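Toll-like receptor 13 (Mus musculus, PDB 4Z0C) recognises and binds bacterial 23S ribosomal RNA and signals through MYD88 and TRAF6 to switch on NF-kappa-B and the inflammatory response. Local coordinates at residues 205-210 against 220-225; 254-259 against 273-278. One frame throughout, in Å; residues are numbered along the deposited sequence.

Contact 1 (205-210 against 220-225); sequences TNLSAS and VYLKTL. With NAG (2-acetamido-2-deoxy-beta-D-glucopyranose), chain N.
Leu207 reaches from the strand 206-208 into the interior of the repeat and meets Leu225 and Leu222 there. These apolar contacts are all that joins the two segments, and one methyl, Leu207 CD2, makes both: it lies 4.0 Å from Leu225 CD1 and, more loosely, 4.4 Å from Leu222 CD2. The side chains of Leu207 and Leu225 cross at about a right angle. In Leu207, CG is anti to the backbone N (chi1 173°), which brings CD2 up to the two leucines. Across from it a backbone hydrogen bond, Leu225 N to Leu222 O at 2.9 Å, closes a type I turn from Leu222 to Leu225, and both leucines point inward from it. Neighbouring coils seal the flanks, Leu207 packing on Leu184 and Leu231 of the adjoining strands. The strand face turned away from the coil's interior, on the concave surface, is polar and carries sugar: Asn206 ND2 is bonded covalently to C1 of an N-acetylglucosamine (1.5 Å), which is also hydrogen-bonded to Ser230 OG. Leucines turned inward from a short strand on one wall and a turn on the other are the hallmark of a leucine-rich repeat coil, here that of repeat 8 of the ectodomain, with Leu225 just past its end.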
loop_
_atom_site.group_PDB
_atom_site.type_symbol
_atom_site.label_atom_id
_atom_site.label_comp_id
_atom_site.label_asym_id
_atom_site.label_seq_id
_atom_site.Cartn_x
_atom_site.Cartn_y
_atom_site.Cartn_z
ATOM N N THR A 205 -34.086 22.713 -27.383
ATOM C CA THR A 205 -33.189 21.856 -28.168
ATOM C C THR A 205 -32.966 20.489 -27.540
ATOM O O THR A 205 -32.650 19.534 -28.231
ATOM C CB THR A 205 -31.830 22.512 -28.373
ATOM O OG1 THR A 205 -31.351 22.947 -27.103
ATOM C CG2 THR A 205 -31.954 23.741 -29.247
ATOM N N ASN A 206 -33.124 20.411 -26.226
ATOM C CA ASN A 206 -32.839 19.200 -25.479
ATOM C C ASN A 206 -34.010 18.854 -24.567
ATOM O O ASN A 206 -34.372 19.629 -23.686
ATOM C CB ASN A 206 -31.566 19.365 -24.617
ATOM C CG ASN A 206 -30.268 19.411 -25.444
ATOM O OD1 ASN A 206 -30.058 20.328 -26.241
ATOM N ND2 ASN A 206 -29.383 18.421 -25.230
ATOM N N LEU A 207 -34.586 17.679 -24.773
ATOM C CA LEU A 207 -35.646 17.182 -23.909
ATOM C C LEU A 207 -35.308 15.804 -23.413
ATOM O O LEU A 207 -34.902 14.941 -24.189
ATOM C CB LEU A 207 -36.972 17.111 -24.659
ATOM C CG LEU A 207 -38.124 16.435 -23.904
ATOM C CD1 LEU A 207 -38.544 17.220 -22.667
ATOM C CD2 LEU A 207 -39.327 16.127 -24.840
ATOM N N SER A 208 -35.493 15.581 -22.124
ATOM C CA SER A 208 -35.351 14.235 -21.596
ATOM C C SER A 208 -36.603 13.778 -20.884
ATOM O O SER A 208 -37.165 14.516 -20.080
ATOM C CB SER A 208 -34.138 14.120 -20.648
ATOM O OG SER A 208 -34.114 12.814 -20.108
ATOM N N ALA A 209 -37.049 12.568 -21.190
ATOM C CA ALA A 209 -38.148 11.969 -20.446
ATOM C C ALA A 209 -37.712 10.583 -20.016
ATOM O O ALA A 209 -38.535 9.707 -19.779
ATOM C CB ALA A 209 -39.425 11.903 -21.299
ATOM N N SER A 210 -36.401 10.409 -19.878
ATOM C CA SER A 210 -35.804 9.123 -19.541
ATOM C C SER A 210 -36.225 8.572 -18.169
ATOM O O SER A 210 -36.565 9.330 -17.268
ATOM C CB SER A 210 -34.281 9.226 -19.635
ATOM O OG SER A 210 -33.708 9.217 -18.348
ATOM N N VAL A 220 -48.391 10.868 -27.228
ATOM C CA VAL A 220 -47.183 11.639 -27.510
ATOM C C VAL A 220 -47.432 12.734 -28.532
ATOM O O VAL A 220 -47.965 12.475 -29.607
ATOM C CB VAL A 220 -46.072 10.747 -28.081
ATOM C CG1 VAL A 220 -44.807 11.566 -28.288
ATOM C CG2 VAL A 220 -45.801 9.561 -27.164
ATOM N N TYR A 221 -47.042 13.961 -28.215
ATOM C CA TYR A 221 -47.225 15.051 -29.158
ATOM C C TYR A 221 -46.124 16.082 -29.027
ATOM O O TYR A 221 -46.056 16.805 -28.028
ATOM C CB TYR A 221 -48.586 15.727 -28.947
ATOM C CG TYR A 221 -48.924 16.755 -30.009
ATOM C CD1 TYR A 221 -49.517 16.371 -31.212
ATOM C CD2 TYR A 221 -48.655 18.110 -29.810
ATOM C CE1 TYR A 221 -49.829 17.305 -32.190
ATOM C CE2 TYR A 221 -48.970 19.055 -30.784
ATOM C CZ TYR A 221 -49.559 18.643 -31.972
ATOM O OH TYR A 221 -49.870 19.569 -32.944
ATOM N N LEU A 222 -45.307 16.194 -30.073
ATOM C CA LEU A 222 -44.087 16.996 -30.003
ATOM C C LEU A 222 -43.965 18.072 -31.097
ATOM O O LEU A 222 -42.910 18.700 -31.219
ATOM C CB LEU A 222 -42.856 16.076 -30.039
ATOM C CG LEU A 222 -42.726 14.946 -29.000
ATOM C CD1 LEU A 222 -41.475 14.132 -29.280
ATOM C CD2 LEU A 222 -42.721 15.463 -27.563
ATOM N N LYS A 223 -45.020 18.259 -31.900
ATOM C CA LYS A 223 -45.068 19.292 -32.956
ATOM C C LYS A 223 -44.634 20.650 -32.450
ATOM O O LYS A 223 -43.890 21.398 -33.102
ATOM C CB LYS A 223 -46.500 19.419 -33.493
ATOM C CG LYS A 223 -46.877 20.823 -33.984
ATOM C CD LYS A 223 -46.754 20.969 -35.488
ATOM C CE LYS A 223 -47.891 21.813 -36.042
ATOM N NZ LYS A 223 -48.497 21.219 -37.271
ATOM N N THR A 224 -45.086 20.927 -31.241
ATOM C CA THR A 224 -44.849 22.178 -30.569
ATOM C C THR A 224 -43.374 22.414 -30.154
ATOM O O THR A 224 -43.035 23.479 -29.618
ATOM C CB THR A 224 -45.794 22.244 -29.366
ATOM O OG1 THR A 224 -46.225 23.589 -29.161
ATOM C CG2 THR A 224 -45.103 21.761 -28.146
ATOM N N LEU A 225 -42.504 21.427 -30.389
ATOM C CA LEU A 225 -41.058 21.599 -30.176
ATOM C C LEU A 225 -40.289 21.500 -31.499
ATOM O O LEU A 225 -39.605 20.502 -31.762
ATOM C CB LEU A 225 -40.508 20.563 -29.192
ATOM C CG LEU A 225 -41.351 20.146 -27.989
ATOM C CD1 LEU A 225 -40.578 19.111 -27.175
ATOM C CD2 LEU A 225 -41.701 21.320 -27.127
HETATM C C1 NAG N . -28.133 18.635 -25.941
HETATM C C2 NAG N . -27.005 18.073 -25.064
HETATM C C3 NAG N . -25.665 18.101 -25.776
HETATM C C4 NAG N . -25.759 17.385 -27.111
HETATM C C5 NAG N . -26.863 18.030 -27.933
HETATM C C6 NAG N . -26.962 17.284 -29.267
HETATM C C7 NAG N . -27.257 18.343 -22.674
HETATM C C8 NAG N . -26.741 19.047 -21.448
HETATM N N2 NAG N . -26.851 18.828 -23.838
HETATM O O3 NAG N . -24.700 17.511 -24.942
HETATM O O4 NAG N . -24.542 17.472 -27.826
HETATM O O5 NAG N . -28.110 18.027 -27.234
HETATM O O6 NAG N . -27.891 17.923 -30.108
HETATM O O7 NAG N . -28.019 17.377 -22.594
#

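Contact 2 (254-259 against 273-278); sequences MDLSNW and HLLGNL. With NAG (2-acetamido-2-deoxy-beta-D-glucopyranose), chain F.
Met254 in the strand 253-255 and Leu256 just after it point inward at Leu274 and Leu275 of the helix 268-275. The methionine runs out as an extended chain, CG anti to the backbone N (chi1 -164°), and meets both leucines at a slant. Its terminal CE touches Leu274 CD2 at 3.9 Å, while the sulfur one bond back, SD, lies 4.0 Å from Leu275 CD1. Leu256 comes in from the same segment and slides past Leu275 in the opposite direction, the two CD1 methyls 4.2 Å apart. This is the interior of a leucine-rich repeat coil whose return side holds a short helix, so the unit runs strand 253-255, helix 268-275, strand 283-285. A type I turn from Leu275 to Leu278 leads the chain back, and Leu275 also packs on Leu284 of the next strand. Asp255, between the two inward residues, belongs to the face turned away from the coil's interior, on the concave surface, where both of its carboxylate oxygens are engaged. OD1 receives a hydrogen bond from Ser257 OG at 2.8 Å, nearly along its C-O axis, and a weaker one from Ser257 N in the chain just beyond the strand. The other oxygen, OD2, accepts a hydrogen bond from N2 of an N-acetylglucosamine at 2.7 Å (161°).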
loop_
_atom_site.group_PDB
_atom_site.type_symbol
_atom_site.label_atom_id
_atom_site.label_comp_id
_atom_site.label_asym_id
_atom_site.label_seq_id
_atom_site.Cartn_x
_atom_site.Cartn_y
_atom_site.Cartn_z
ATOM N N MET A 254 -30.761 10.854 -30.630
ATOM C CA MET A 254 -31.834 10.148 -29.951
ATOM C C MET A 254 -31.270 9.097 -29.022
ATOM O O MET A 254 -30.229 8.499 -29.294
ATOM C CB MET A 254 -32.762 9.470 -30.964
ATOM C CG MET A 254 -34.090 9.063 -30.355
ATOM S SD MET A 254 -35.375 8.835 -31.577
ATOM C CE MET A 254 -36.779 8.543 -30.512
ATOM N N ASP A 255 -31.981 8.854 -27.930
ATOM C CA ASP A 255 -31.574 7.814 -27.013
ATOM C C ASP A 255 -32.764 6.889 -26.822
ATOM O O ASP A 255 -33.782 7.292 -26.265
ATOM C CB ASP A 255 -31.108 8.414 -25.665
ATOM C CG ASP A 255 -30.284 7.417 -24.825
ATOM O OD1 ASP A 255 -30.433 6.186 -25.018
ATOM O OD2 ASP A 255 -29.505 7.862 -23.948
ATOM N N LEU A 256 -32.626 5.649 -27.281
ATOM C CA LEU A 256 -33.694 4.659 -27.202
ATOM C C LEU A 256 -33.357 3.429 -26.338
ATOM O O LEU A 256 -33.937 2.350 -26.529
ATOM C CB LEU A 256 -34.087 4.209 -28.620
ATOM C CG LEU A 256 -34.863 5.225 -29.467
ATOM C CD1 LEU A 256 -35.062 4.711 -30.873
ATOM C CD2 LEU A 256 -36.201 5.506 -28.812
ATOM N N SER A 257 -32.416 3.577 -25.410
ATOM C CA SER A 257 -31.968 2.445 -24.580
ATOM C C SER A 257 -33.059 1.878 -23.666
ATOM O O SER A 257 -33.945 2.596 -23.222
ATOM C CB SER A 257 -30.784 2.885 -23.713
ATOM O OG SER A 257 -29.775 3.516 -24.494
ATOM N N ASN A 258 -32.974 0.593 -23.356
ATOM C CA ASN A 258 -33.889 -0.001 -22.383
ATOM C C ASN A 258 -33.524 0.458 -20.977
ATOM O O ASN A 258 -32.414 0.941 -20.756
ATOM C CB ASN A 258 -33.794 -1.526 -22.425
ATOM C CG ASN A 258 -34.336 -2.106 -23.699
ATOM O OD1 ASN A 258 -35.233 -1.536 -24.322
ATOM N ND2 ASN A 258 -33.785 -3.248 -24.108
ATOM N N TRP A 259 -34.421 0.245 -20.016
ATOM C CA TRP A 259 -34.057 0.436 -18.618
ATOM C C TRP A 259 -33.173 -0.724 -18.159
ATOM O O TRP A 259 -32.090 -0.503 -17.612
ATOM C CB TRP A 259 -35.286 0.521 -17.718
ATOM C CG TRP A 259 -34.952 1.015 -16.340
ATOM C CD1 TRP A 259 -33.856 0.691 -15.588
ATOM C CD2 TRP A 259 -35.692 1.972 -15.572
ATOM N NE1 TRP A 259 -33.882 1.365 -14.394
ATOM C CE2 TRP A 259 -34.998 2.161 -14.357
ATOM C CE3 TRP A 259 -36.886 2.682 -15.786
ATOM C CZ2 TRP A 259 -35.455 3.031 -13.358
ATOM C CZ3 TRP A 259 -37.339 3.541 -14.793
ATOM C CH2 TRP A 259 -36.626 3.708 -13.594
ATOM N N HIS A 273 -38.537 2.569 -39.218
ATOM C CA HIS A 273 -39.600 3.393 -39.809
ATOM C C HIS A 273 -39.555 4.811 -39.246
ATOM O O HIS A 273 -39.795 5.783 -39.962
ATOM C CB HIS A 273 -41.006 2.785 -39.625
ATOM C CG HIS A 273 -42.096 3.627 -40.211
ATOM N ND1 HIS A 273 -42.150 3.942 -41.553
ATOM C CD2 HIS A 273 -43.138 4.272 -39.633
ATOM C CE1 HIS A 273 -43.192 4.722 -41.779
ATOM N NE2 HIS A 273 -43.808 4.938 -40.629
ATOM N N LEU A 274 -39.238 4.910 -37.959
ATOM C CA LEU A 274 -39.055 6.200 -37.303
ATOM C C LEU A 274 -37.754 6.859 -37.749
ATOM O O LEU A 274 -37.763 7.927 -38.366
ATOM C CB LEU A 274 -39.039 6.023 -35.781
ATOM C CG LEU A 274 -38.724 7.252 -34.928
ATOM C CD1 LEU A 274 -39.716 8.383 -35.224
ATOM C CD2 LEU A 274 -38.732 6.886 -33.460
ATOM N N LEU A 275 -36.643 6.202 -37.430
ATOM C CA LEU A 275 -35.299 6.748 -37.620
ATOM C C LEU A 275 -34.983 7.073 -39.083
ATOM O O LEU A 275 -34.250 8.029 -39.371
ATOM C CB LEU A 275 -34.255 5.772 -37.062
ATOM C CG LEU A 275 -33.741 6.009 -35.642
ATOM C CD1 LEU A 275 -34.853 6.431 -34.685
ATOM C CD2 LEU A 275 -33.042 4.761 -35.136
ATOM N N GLY A 276 -35.511 6.257 -39.996
ATOM C CA GLY A 276 -35.267 6.431 -41.417
ATOM C C GLY A 276 -35.795 7.739 -41.984
ATOM O O GLY A 276 -35.348 8.190 -43.042
ATOM N N ASN A 277 -36.735 8.360 -41.278
ATOM C CA ASN A 277 -37.308 9.637 -41.718
ATOM C C ASN A 277 -36.840 10.863 -40.938
ATOM O O ASN A 277 -37.501 11.900 -40.955
ATOM C CB ASN A 277 -38.824 9.564 -41.710
ATOM C CG ASN A 277 -39.363 8.690 -42.822
ATOM O OD1 ASN A 277 -39.035 8.883 -43.994
ATOM N ND2 ASN A 277 -40.147 7.685 -42.452
ATOM N N LEU A 278 -35.705 10.741 -40.252
ATOM C CA LEU A 278 -35.137 11.878 -39.542
ATOM C C LEU A 278 -33.826 12.274 -40.211
ATOM O O LEU A 278 -32.775 11.715 -39.910
ATOM C CB LEU A 278 -34.924 11.512 -38.077
ATOM C CG LEU A 278 -36.179 10.952 -37.407
ATOM C CD1 LEU A 278 -35.849 10.368 -36.046
ATOM C CD2 LEU A 278 -37.238 12.034 -37.294
HETATM C C1 NAG F . -30.163 10.191 -21.505
HETATM C C2 NAG F . -28.689 10.416 -21.811
HETATM C C3 NAG F . -27.790 9.472 -21.010
HETATM C C4 NAG F . -28.191 9.504 -19.546
HETATM C C5 NAG F . -29.655 9.080 -19.507
HETATM C C6 NAG F . -30.196 8.811 -18.114
HETATM C C7 NAG F . -27.921 11.197 -23.921
HETATM C C8 NAG F . -27.602 10.943 -25.364
HETATM N N2 NAG F . -28.482 10.218 -23.230
HETATM O O3 NAG F . -26.436 9.814 -21.170
HETATM O O4 NAG F . -27.348 8.670 -18.790
HETATM O O5 NAG F . -30.366 10.136 -20.104
HETATM O O6 NAG F . -29.662 9.803 -17.269
HETATM O O7 NAG F . -27.664 12.270 -23.381
#

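How the contacts relate
Contact 1 comes first along the chain and is complete before contact 2 begins. Their centres are 13 Å apart and their nearest atoms about 6 Å, so they do not touch. Strand 206-208 and strand 253-255 run parallel in the inner face of the solenoid, with strand 230-232 between them; Leu231 packs against both Leu207 and Met254. The return sides differ: contact 1 meets a turn that follows the short strand 220-221, contact 2 a helix. Coils two repeats apart thus share the apolar interior through the coil between them, despite different outer walls. Sugars lie on the other side of these strands, and the bound RNA is about 18 and 15 Å away, nearest atoms.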